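Type II restriction enzyme MspI (Moraxella sp., PDB 1SA3) recognises the palindromic double-stranded DNA sequence 5'-CCGG-3' and cuts each strand after the first cytosine, giving fragments with 5'-phosphate ends. Local coordinates at residues 3-9 / 36-41; 72-78 / 104-108; 201-206 / 217-222. All blocks are in the same frame, centred on the assembly; numbering follows the deposited sequence.

Interaction 2 pairs strands 77-84 and 100-106 at one margin of the mixed five-stranded sheet, interaction 3 pairs 203-210 and 213-221 at the other, and interaction 1 joins two helices beside this sheet. Interactions 1 and 3 touch, Ile38 CD1 lying 4.2 Å from Ile205 CD1. Interaction 2 stays about 8 Å from interaction 1 and 7 Å from interaction 3 (nearest atoms). Glu35, Asp84 and Asp99 bind a sodium ion, consistent with the acidic metal site of PD-(D/E)XK nucleases. The side chain of Lys36 is about 9 Å from the sodium ion, that of Pro201 about 11 Å. The DNA lies about 7, 11 and 20 Å from the nearest atoms of interactions 3, 1 and 2.

Interaction 1 (3-9 / 36-41)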
loop_
_atom_site.group_PDB
_atom_site.type_symbol
_atom_site.label_atom_id
_atom_site.label_comp_id
_atom_site.label_asym_id
_atom_site.label_seq_id
_atom_site.Cartn_x
_atom_site.Cartn_y
_atom_site.Cartn_z
ATOM N N THR E 3 -16.301 0.426 17.157
ATOM C CA THR E 3 -15.805 0.527 18.514
ATOM C C THR E 3 -15.946 1.954 18.981
ATOM O O THR E 3 -16.379 2.827 18.227
ATOM C CB THR E 3 -14.333 0.172 18.565
ATOM O OG1 THR E 3 -13.611 1.110 17.759
ATOM C CG2 THR E 3 -14.112 -1.224 18.033
ATOM N N GLU E 4 -15.565 2.187 20.231
ATOM C CA GLU E 4 -15.629 3.512 20.816
ATOM C C GLU E 4 -14.820 4.489 19.963
ATOM O O GLU E 4 -15.291 5.575 19.635
ATOM C CB GLU E 4 -15.072 3.480 22.241
ATOM C CG GLU E 4 -15.304 4.758 23.028
ATOM C CD GLU E 4 -14.610 4.752 24.386
ATOM O OE1 GLU E 4 -15.000 5.566 25.251
ATOM O OE2 GLU E 4 -13.671 3.952 24.587
ATOM N N LEU E 5 -13.598 4.101 19.605
ATOM C CA LEU E 5 -12.744 4.965 18.797
ATOM C C LEU E 5 -13.289 5.165 17.388
ATOM O O LEU E 5 -13.356 6.292 16.907
ATOM C CB LEU E 5 -11.324 4.393 18.710
ATOM C CG LEU E 5 -10.325 5.185 17.857
ATOM C CD1 LEU E 5 -10.179 6.608 18.390
ATOM C CD2 LEU E 5 -8.979 4.467 17.857
ATOM N N LEU E 6 -13.676 4.082 16.723
ATOM C CA LEU E 6 -14.187 4.206 15.360
ATOM C C LEU E 6 -15.487 4.991 15.334
ATOM O O LEU E 6 -15.736 5.755 14.406
ATOM C CB LEU E 6 -14.414 2.838 14.720
ATOM C CG LEU E 6 -13.317 2.283 13.808
ATOM C CD1 LEU E 6 -13.892 1.102 13.025
ATOM C CD2 LEU E 6 -12.816 3.368 12.834
ATOM N N SER E 7 -16.320 4.796 16.351
ATOM C CA SER E 7 -17.587 5.514 16.409
ATOM C C SER E 7 -17.285 7.002 16.460
ATOM O O SER E 7 -17.954 7.807 15.816
ATOM C CB SER E 7 -18.390 5.097 17.643
ATOM O OG SER E 7 -19.607 5.827 17.704
ATOM N N LYS E 8 -16.259 7.362 17.220
ATOM C CA LYS E 8 -15.862 8.758 17.336
ATOM C C LYS E 8 -15.372 9.301 16.002
ATOM O O LYS E 8 -15.752 10.400 15.593
ATOM C CB LYS E 8 -14.760 8.919 18.384
ATOM C CG LYS E 8 -14.122 10.299 18.384
ATOM C CD LYS E 8 -12.963 10.378 19.373
ATOM C CE LYS E 8 -12.013 11.513 19.022
ATOM N NZ LYS E 8 -12.692 12.832 19.027
ATOM N N LEU E 9 -14.525 8.533 15.321
ATOM C CA LEU E 9 -13.993 8.973 14.036
ATOM C C LEU E 9 -15.088 9.080 12.975
ATOM O O LEU E 9 -15.105 10.030 12.195
ATOM C CB LEU E 9 -12.881 8.025 13.562
ATOM C CG LEU E 9 -11.670 7.910 14.505
ATOM C CD1 LEU E 9 -10.608 7.017 13.889
ATOM C CD2 LEU E 9 -11.094 9.288 14.780
ATOM N N LYS E 36 -6.436 8.225 9.965
ATOM C CA LYS E 36 -6.534 8.799 11.297
ATOM C C LYS E 36 -6.721 7.725 12.366
ATOM O O LYS E 36 -6.263 7.878 13.494
ATOM C CB LYS E 36 -7.694 9.802 11.336
ATOM C CG LYS E 36 -7.453 11.005 12.234
ATOM C CD LYS E 36 -8.040 10.807 13.604
ATOM C CE LYS E 36 -7.976 12.095 14.417
ATOM N NZ LYS E 36 -8.817 11.988 15.646
ATOM N N TYR E 37 -7.396 6.639 12.003
ATOM C CA TYR E 37 -7.638 5.528 12.923
ATOM C C TYR E 37 -6.288 4.962 13.373
ATOM O O TYR E 37 -6.086 4.686 14.556
ATOM C CB TYR E 37 -8.478 4.468 12.206
ATOM C CG TYR E 37 -9.007 3.322 13.054
ATOM C CD1 TYR E 37 -9.266 3.473 14.419
ATOM C CD2 TYR E 37 -9.308 2.099 12.462
ATOM C CE1 TYR E 37 -9.820 2.415 15.166
ATOM C CE2 TYR E 37 -9.850 1.061 13.178
ATOM C CZ TYR E 37 -10.107 1.218 14.531
ATOM O OH TYR E 37 -10.666 0.164 15.210
ATOM N N ILE E 38 -5.357 4.811 12.433
ATOM C CA ILE E 38 -4.027 4.303 12.768
ATOM C C ILE E 38 -3.273 5.332 13.606
ATOM O O ILE E 38 -2.659 4.984 14.609
ATOM C CB ILE E 38 -3.189 3.984 11.493
ATOM C CG1 ILE E 38 -3.832 2.839 10.710
ATOM C CG2 ILE E 38 -1.750 3.610 11.871
ATOM C CD1 ILE E 38 -3.832 1.496 11.430
ATOM N N LEU E 39 -3.331 6.601 13.202
ATOM C CA LEU E 39 -2.634 7.653 13.923
ATOM C C LEU E 39 -3.065 7.734 15.388
ATOM O O LEU E 39 -2.225 7.915 16.275
ATOM C CB LEU E 39 -2.845 9.005 13.238
ATOM C CG LEU E 39 -2.315 9.190 11.807
ATOM C CD1 LEU E 39 -2.760 10.545 11.280
ATOM C CD2 LEU E 39 -0.796 9.097 11.781
ATOM N N ASP E 40 -4.361 7.578 15.642
ATOM C CA ASP E 40 -4.871 7.643 17.007
ATOM C C ASP E 40 -4.491 6.424 17.844
ATOM O O ASP E 40 -4.203 6.549 19.034
ATOM C CB ASP E 40 -6.394 7.816 16.999
ATOM C CG ASP E 40 -6.818 9.237 16.658
ATOM O OD1 ASP E 40 -5.935 10.113 16.545
ATOM O OD2 ASP E 40 -8.038 9.473 16.510
ATOM N N ILE E 41 -4.492 5.244 17.234
ATOM C CA ILE E 41 -4.125 4.042 17.965
ATOM C C ILE E 41 -2.669 4.164 18.427
ATOM O O ILE E 41 -2.328 3.736 19.531
ATOM C CB ILE E 41 -4.302 2.772 17.090
ATOM C CG1 ILE E 41 -5.791 2.497 16.873
ATOM C CG2 ILE E 41 -3.630 1.572 17.759
ATOM C CD1 ILE E 41 -6.086 1.392 15.865
#
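Tyr37 is the centrepiece of this helix-helix contact. The segments 4-9 and 36-41 run at 133° with axes 10.7 Å apart, a wide spacing that suits large side chains. With chi1 in the t well, the Tyr37 ring reaches across to the first helix and is met by three leucines; its long, flat body offers them an apolar surface while its hydroxyl reaches polar groups of helix 57-69. Leu6 covers one face in a CH-pi contact, its CD2 standing 3.6 Å from the ring centroid and 4° off the normal; its chi1 of -97° lies between wells. Leu5, in the tp rotamer, brings CD2 to the ring edge, 3.5 Å from Tyr37 CE1, and also 3.9 Å from Ile41 CG1. Leu9, in the mt rotamer, approaches obliquely, CD1 lying 3.7 Å from Tyr37 CB. Its other methyl meets a polar pair: Lys36 NZ and Asp40 OD2, one turn apart, form a 2.8 Å salt bridge, and Leu9 CD2 lies 3.5 Å from Asp40 OD2 and 3.6 Å from Lys36 CD.

Thr3 is the N-cap of the first helix. Its p rotamer turns OG1 back to accept from Leu6 N at 3.1 Å, a task suited to a short hydroxyl side chain. The hydroxyls of Thr3 and Tyr37 each hydrogen-bond to Glu59, and the phenol also to Gln58.

Helix 57-69, which carries these partners, also packs Ile62 against Tyr37 and Ile38, while farther round helix 23-41 Ile38 rests on Leu116 and Ile118 of strand 111-121.

Interaction 2 (72-78 / 104-108); sequences LDLDNII and FTFHN
A single direct hydrogen bond joins these segments, Ile78 N to Thr105 O at 2.8 Å and 153°, with a water bridging beside it. This is the start of the antiparallel pairing of strands 77-84 and 100-106 at one margin of the mixed sheet of this PD-(D/E)XK-clan nuclease. A 3-10 turn at 74-76 leads in, with Asn76 N bonded to Asp73 O (2.9 Å) and Ile77 N to Leu74 O (3.0 Å). Phe104 and Thr105 are extended, phi/psi near -110/134, whereas Ile78, at -95/-31, departs from that geometry. Ile77 and Phe106 come nearest, CA to CA 5.1 Å. Water 1 donates to Asn76 O at 2.6 Å and lies 2.8 Å from ND1 of His107, whose chi1 is p. Apolar side chains suit the side facing helix 57-69, where Phe104 (chi1 m) and Ile77 (mt) both touch Leu67. Ile77 CD1 lies 3.8 Å from Phe104 CD2, and over a face of that ring sits Leu72 CD1, 4.1 Å from Phe104 CD1.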
loop_
_atom_site.group_PDB
_atom_site.type_symbol
_atom_site.label_atom_id
_atom_site.label_comp_id
_atom_site.label_asym_id
_atom_site.label_seq_id
_atom_site.Cartn_x
_atom_site.Cartn_y
_atom_site.Cartn_z
ATOM N N LEU E 72 8.332 -6.366 16.397
ATOM C CA LEU E 72 8.596 -5.561 17.581
ATOM C C LEU E 72 7.711 -6.024 18.727
ATOM O O LEU E 72 6.529 -6.303 18.530
ATOM C CB LEU E 72 8.281 -4.084 17.330
ATOM C CG LEU E 72 9.218 -3.197 16.516
ATOM C CD1 LEU E 72 8.386 -2.160 15.799
ATOM C CD2 LEU E 72 10.242 -2.518 17.432
ATOM N N ASP E 73 8.279 -6.082 19.926
ATOM C CA ASP E 73 7.520 -6.483 21.102
ATOM C C ASP E 73 7.044 -5.234 21.832
ATOM O O ASP E 73 7.817 -4.310 22.077
ATOM C CB ASP E 73 8.390 -7.333 22.027
ATOM C CG ASP E 73 8.810 -8.640 21.382
ATOM O OD1 ASP E 73 7.916 -9.455 21.053
ATOM O OD2 ASP E 73 10.028 -8.844 21.199
ATOM N N LEU E 74 5.758 -5.206 22.166
ATOM C CA LEU E 74 5.176 -4.068 22.862
ATOM C C LEU E 74 5.979 -3.688 24.103
ATOM O O LEU E 74 6.205 -2.508 24.367
ATOM C CB LEU E 74 3.736 -4.397 23.263
ATOM C CG LEU E 74 2.951 -3.320 24.018
ATOM C CD1 LEU E 74 2.937 -2.026 23.223
ATOM C CD2 LEU E 74 1.528 -3.819 24.268
ATOM N N ASP E 75 6.425 -4.685 24.859
ATOM C CA ASP E 75 7.177 -4.401 26.077
ATOM C C ASP E 75 8.522 -3.715 25.872
ATOM O O ASP E 75 9.092 -3.179 26.816
ATOM C CB ASP E 75 7.383 -5.680 26.892
ATOM C CG ASP E 75 6.094 -6.212 27.476
ATOM O OD1 ASP E 75 5.214 -5.392 27.822
ATOM O OD2 ASP E 75 5.965 -7.448 27.602
ATOM N N ASN E 76 9.034 -3.714 24.647
ATOM C CA ASN E 76 10.317 -3.081 24.392
ATOM C C ASN E 76 10.132 -1.628 23.960
ATOM O O ASN E 76 11.097 -0.873 23.840
ATOM C CB ASN E 76 11.098 -3.861 23.316
ATOM C CG ASN E 76 11.458 -5.282 23.754
ATOM O OD1 ASN E 76 11.328 -5.635 24.925
ATOM N ND2 ASN E 76 11.928 -6.101 22.808
ATOM N N ILE E 77 8.882 -1.236 23.730
ATOM C CA ILE E 77 8.580 0.125 23.302
ATOM C C ILE E 77 8.445 1.061 24.499
ATOM O O ILE E 77 7.604 0.849 25.373
ATOM C CB ILE E 77 7.278 0.148 22.476
ATOM C CG1 ILE E 77 7.432 -0.771 21.257
ATOM C CG2 ILE E 77 6.961 1.574 22.037
ATOM C CD1 ILE E 77 6.138 -1.080 20.545
ATOM N N ILE E 78 9.274 2.097 24.529
ATOM C CA ILE E 78 9.260 3.062 25.616
ATOM C C ILE E 78 8.411 4.277 25.282
ATOM O O ILE E 78 7.829 4.896 26.166
ATOM C CB ILE E 78 10.693 3.533 25.962
ATOM C CG1 ILE E 78 11.561 2.325 26.330
ATOM C CG2 ILE E 78 10.659 4.538 27.097
ATOM C CD1 ILE E 78 10.989 1.438 27.425
ATOM N N PHE E 104 8.905 4.737 16.915
ATOM C CA PHE E 104 8.965 4.015 18.181
ATOM C C PHE E 104 10.301 4.295 18.835
ATOM O O PHE E 104 11.337 4.261 18.168
ATOM C CB PHE E 104 8.859 2.504 17.979
ATOM C CG PHE E 104 7.577 2.056 17.359
ATOM C CD1 PHE E 104 7.483 1.861 15.985
ATOM C CD2 PHE E 104 6.466 1.790 18.151
ATOM C CE1 PHE E 104 6.296 1.400 15.409
ATOM C CE2 PHE E 104 5.287 1.333 17.583
ATOM C CZ PHE E 104 5.205 1.137 16.210
ATOM N N THR E 105 10.281 4.573 20.132
ATOM C CA THR E 105 11.509 4.837 20.871
ATOM C C THR E 105 11.729 3.659 21.807
ATOM O O THR E 105 10.808 3.221 22.499
ATOM C CB THR E 105 11.404 6.141 21.683
ATOM O OG1 THR E 105 11.223 7.238 20.782
ATOM C CG2 THR E 105 12.676 6.378 22.497
ATOM N N PHE E 106 12.954 3.144 21.820
ATOM C CA PHE E 106 13.286 1.989 22.641
ATOM C C PHE E 106 14.021 2.354 23.938
ATOM O O PHE E 106 14.275 3.523 24.207
ATOM C CB PHE E 106 14.094 0.997 21.801
ATOM C CG PHE E 106 13.449 0.671 20.482
ATOM C CD1 PHE E 106 14.045 1.057 19.280
ATOM C CD2 PHE E 106 12.230 0.003 20.437
ATOM C CE1 PHE E 106 13.435 0.786 18.053
ATOM C CE2 PHE E 106 11.612 -0.270 19.215
ATOM C CZ PHE E 106 12.213 0.121 18.023
ATOM N N HIS E 107 14.368 1.352 24.736
ATOM C CA HIS E 107 15.029 1.586 26.019
ATOM C C HIS E 107 16.360 2.338 25.993
ATOM O O HIS E 107 16.597 3.193 26.839
ATOM C CB HIS E 107 15.238 0.260 26.748
ATOM C CG HIS E 107 16.275 -0.611 26.114
ATOM N ND1 HIS E 107 16.113 -1.174 24.866
ATOM C CD2 HIS E 107 17.503 -0.989 26.542
ATOM C CE1 HIS E 107 17.196 -1.862 24.551
ATOM N NE2 HIS E 107 18.055 -1.767 25.550
ATOM N N ASN E 108 17.230 2.019 25.041
ATOM C CA ASN E 108 18.543 2.669 24.973
ATOM C C ASN E 108 18.517 3.999 24.241
ATOM O O ASN E 108 19.563 4.497 23.815
ATOM C CB ASN E 108 19.550 1.738 24.298
ATOM C CG ASN E 108 19.212 1.477 22.850
ATOM O OD1 ASN E 108 18.056 1.621 22.439
ATOM N ND2 ASN E 108 20.213 1.080 22.065
HETATM O O HOH W 1 13.501 -1.739 24.189
#

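Interaction 3 (201-206 / 217-222); sequences PDLLIR and VTIKNI
Four backbone hydrogen bonds tie these strands in two reciprocal pairs. Leu204 N gives to Lys220 O (2.9 Å) and Lys220 N to Leu204 O (3.1 Å), both at 169°; Arg206 N gives to Thr218 O (2.8 Å) and Thr218 N to Arg206 O (2.9 Å). Leu203 with Asn221 and Ile205 with Ile219 are the non-hydrogen-bonded pairs, CA atoms 4.4 and 4.5 Å apart. CA-H...O contacts reinforce the ladder, such as Leu203 CA to Lys220 O at 3.4 Å. Water 3 donates to Leu204 O at 2.8 Å and, weakly, to Thr218 O at 2.9 Å. At the far end Ile222 N reaches Asp202 O by a weak 3.3 Å bond, and water 2 donates to that oxygen at 2.5 Å.

The strands form the antiparallel hairpin 203-210/213-221, axes 4.6 Å apart at 168°, in the mixed sheet of the PD-(D/E)XK-clan core; strand 203-210 pairs in parallel with 111-121 on its other side. Asn221 ends the hairpin as N-cap of helix 222-234, its short side chain accepting through OD1 from Asp224 N. Arg206 forms a salt bridge with the C-terminal carboxylate of Gly262, and Lys220 with Asp228, long charged side chains suiting the face they share with Leu204 and Thr218. On the face of Leu204, Ile222 (mm) places CD1 3.8 Å from Leu204 CG.

Branched apolar residues suit the other face, which abuts helix 57-69. There Ile205 CG1 lies 4.0 Å from Ile219 CG2, both residues mt, and Ile205 CG2 3.8 Å from Val217 CG2. Leu203, also mt, sets CD1 4.2 Å from Ile219 CG2.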
loop_
_atom_site.group_PDB
_atom_site.type_symbol
_atom_site.label_atom_id
_atom_site.label_comp_id
_atom_site.label_asym_id
_atom_site.label_seq_id
_atom_site.Cartn_x
_atom_site.Cartn_y
_atom_site.Cartn_z
ATOM N N PRO E 201 7.516 3.891 1.968
ATOM C CA PRO E 201 6.748 3.173 3.000
ATOM C C PRO E 201 7.376 1.821 3.333
ATOM O O PRO E 201 7.856 1.122 2.433
ATOM C CB PRO E 201 5.368 2.991 2.359
ATOM C CG PRO E 201 5.314 4.037 1.296
ATOM C CD PRO E 201 6.707 4.085 0.752
ATOM N N ASP E 202 7.357 1.459 4.617
ATOM C CA ASP E 202 7.896 0.188 5.089
ATOM C C ASP E 202 6.795 -0.840 5.322
ATOM O O ASP E 202 7.047 -2.048 5.326
ATOM C CB ASP E 202 8.662 0.372 6.407
ATOM C CG ASP E 202 10.015 1.022 6.210
ATOM O OD1 ASP E 202 10.491 1.058 5.055
ATOM O OD2 ASP E 202 10.604 1.485 7.210
ATOM N N LEU E 203 5.575 -0.350 5.530
ATOM C CA LEU E 203 4.433 -1.216 5.774
ATOM C C LEU E 203 3.262 -0.789 4.904
ATOM O O LEU E 203 3.043 0.399 4.691
ATOM C CB LEU E 203 3.989 -1.130 7.238
ATOM C CG LEU E 203 4.900 -1.616 8.364
ATOM C CD1 LEU E 203 4.180 -1.400 9.698
ATOM C CD2 LEU E 203 5.228 -3.091 8.174
ATOM N N LEU E 204 2.515 -1.767 4.407
ATOM C CA LEU E 204 1.341 -1.496 3.590
ATOM C C LEU E 204 0.149 -1.950 4.433
ATOM O O LEU E 204 -0.002 -3.145 4.738
ATOM C CB LEU E 204 1.396 -2.290 2.281
ATOM C CG LEU E 204 2.704 -2.153 1.492
ATOM C CD1 LEU E 204 2.629 -2.999 0.223
ATOM C CD2 LEU E 204 2.955 -0.666 1.149
ATOM N N ILE E 205 -0.671 -0.985 4.823
ATOM C CA ILE E 205 -1.845 -1.231 5.649
ATOM C C ILE E 205 -3.071 -1.179 4.754
ATOM O O ILE E 205 -3.298 -0.191 4.068
ATOM C CB ILE E 205 -1.969 -0.148 6.755
ATOM C CG1 ILE E 205 -0.726 -0.188 7.648
ATOM C CG2 ILE E 205 -3.234 -0.364 7.585
ATOM C CD1 ILE E 205 -0.720 0.867 8.754
ATOM N N ARG E 206 -3.849 -2.255 4.756
ATOM C CA ARG E 206 -5.048 -2.332 3.933
ATOM C C ARG E 206 -6.289 -2.646 4.761
ATOM O O ARG E 206 -6.441 -3.758 5.269
ATOM C CB ARG E 206 -4.888 -3.412 2.859
ATOM C CG ARG E 206 -3.720 -3.201 1.908
ATOM C CD ARG E 206 -3.905 -1.959 1.053
ATOM N NE ARG E 206 -2.817 -1.806 0.092
ATOM C CZ ARG E 206 -2.569 -2.658 -0.898
ATOM N NH1 ARG E 206 -3.335 -3.729 -1.064
ATOM N NH2 ARG E 206 -1.552 -2.446 -1.720
ATOM N N VAL E 217 -8.393 -5.851 8.725
ATOM C CA VAL E 217 -7.239 -5.107 8.250
ATOM C C VAL E 217 -6.108 -6.090 7.999
ATOM O O VAL E 217 -6.020 -7.135 8.643
ATOM C CB VAL E 217 -6.763 -4.055 9.277
ATOM C CG1 VAL E 217 -6.158 -4.749 10.496
ATOM C CG2 VAL E 217 -5.717 -3.118 8.617
ATOM N N THR E 218 -5.254 -5.760 7.042
ATOM C CA THR E 218 -4.112 -6.593 6.727
ATOM C C THR E 218 -2.930 -5.632 6.715
ATOM O O THR E 218 -3.016 -4.551 6.129
ATOM C CB THR E 218 -4.284 -7.272 5.354
ATOM O OG1 THR E 218 -5.411 -8.162 5.400
ATOM C CG2 THR E 218 -3.058 -8.068 5.005
ATOM N N ILE E 219 -1.846 -6.007 7.390
ATOM C CA ILE E 219 -0.653 -5.160 7.471
ATOM C C ILE E 219 0.563 -6.000 7.117
ATOM O O ILE E 219 0.895 -6.959 7.817
ATOM C CB ILE E 219 -0.489 -4.567 8.897
ATOM C CG1 ILE E 219 -1.749 -3.760 9.260
ATOM C CG2 ILE E 219 0.751 -3.670 8.969
ATOM C CD1 ILE E 219 -1.688 -3.055 10.603
ATOM N N LYS E 220 1.225 -5.631 6.026
ATOM C CA LYS E 220 2.392 -6.368 5.555
ATOM C C LYS E 220 3.646 -5.513 5.420
ATOM O O LYS E 220 3.560 -4.379 4.958
ATOM C CB LYS E 220 2.088 -6.959 4.179
ATOM C CG LYS E 220 0.974 -7.990 4.141
ATOM C CD LYS E 220 1.470 -9.377 4.514
ATOM C CE LYS E 220 0.396 -10.426 4.234
ATOM N NZ LYS E 220 0.872 -11.825 4.459
ATOM N N ASN E 221 4.805 -6.036 5.835
ATOM C CA ASN E 221 6.044 -5.293 5.607
ATOM C C ASN E 221 6.322 -5.534 4.109
ATOM O O ASN E 221 5.720 -6.433 3.497
ATOM C CB ASN E 221 7.207 -5.804 6.489
ATOM C CG ASN E 221 7.475 -7.298 6.331
ATOM O OD1 ASN E 221 7.699 -7.793 5.228
ATOM N ND2 ASN E 221 7.461 -8.017 7.446
ATOM N N ILE E 222 7.216 -4.752 3.512
ATOM C CA ILE E 222 7.474 -4.893 2.084
ATOM C C ILE E 222 7.980 -6.272 1.671
ATOM O O ILE E 222 7.525 -6.816 0.664
ATOM C CB ILE E 222 8.446 -3.800 1.580
ATOM C CG1 ILE E 222 7.920 -2.416 1.977
ATOM C CG2 ILE E 222 8.569 -3.863 0.064
ATOM C CD1 ILE E 222 6.484 -2.136 1.521
HETATM O O HOH W 2 9.343 -3.135 5.506
HETATM O O HOH W 3 -1.553 -5.239 3.711
#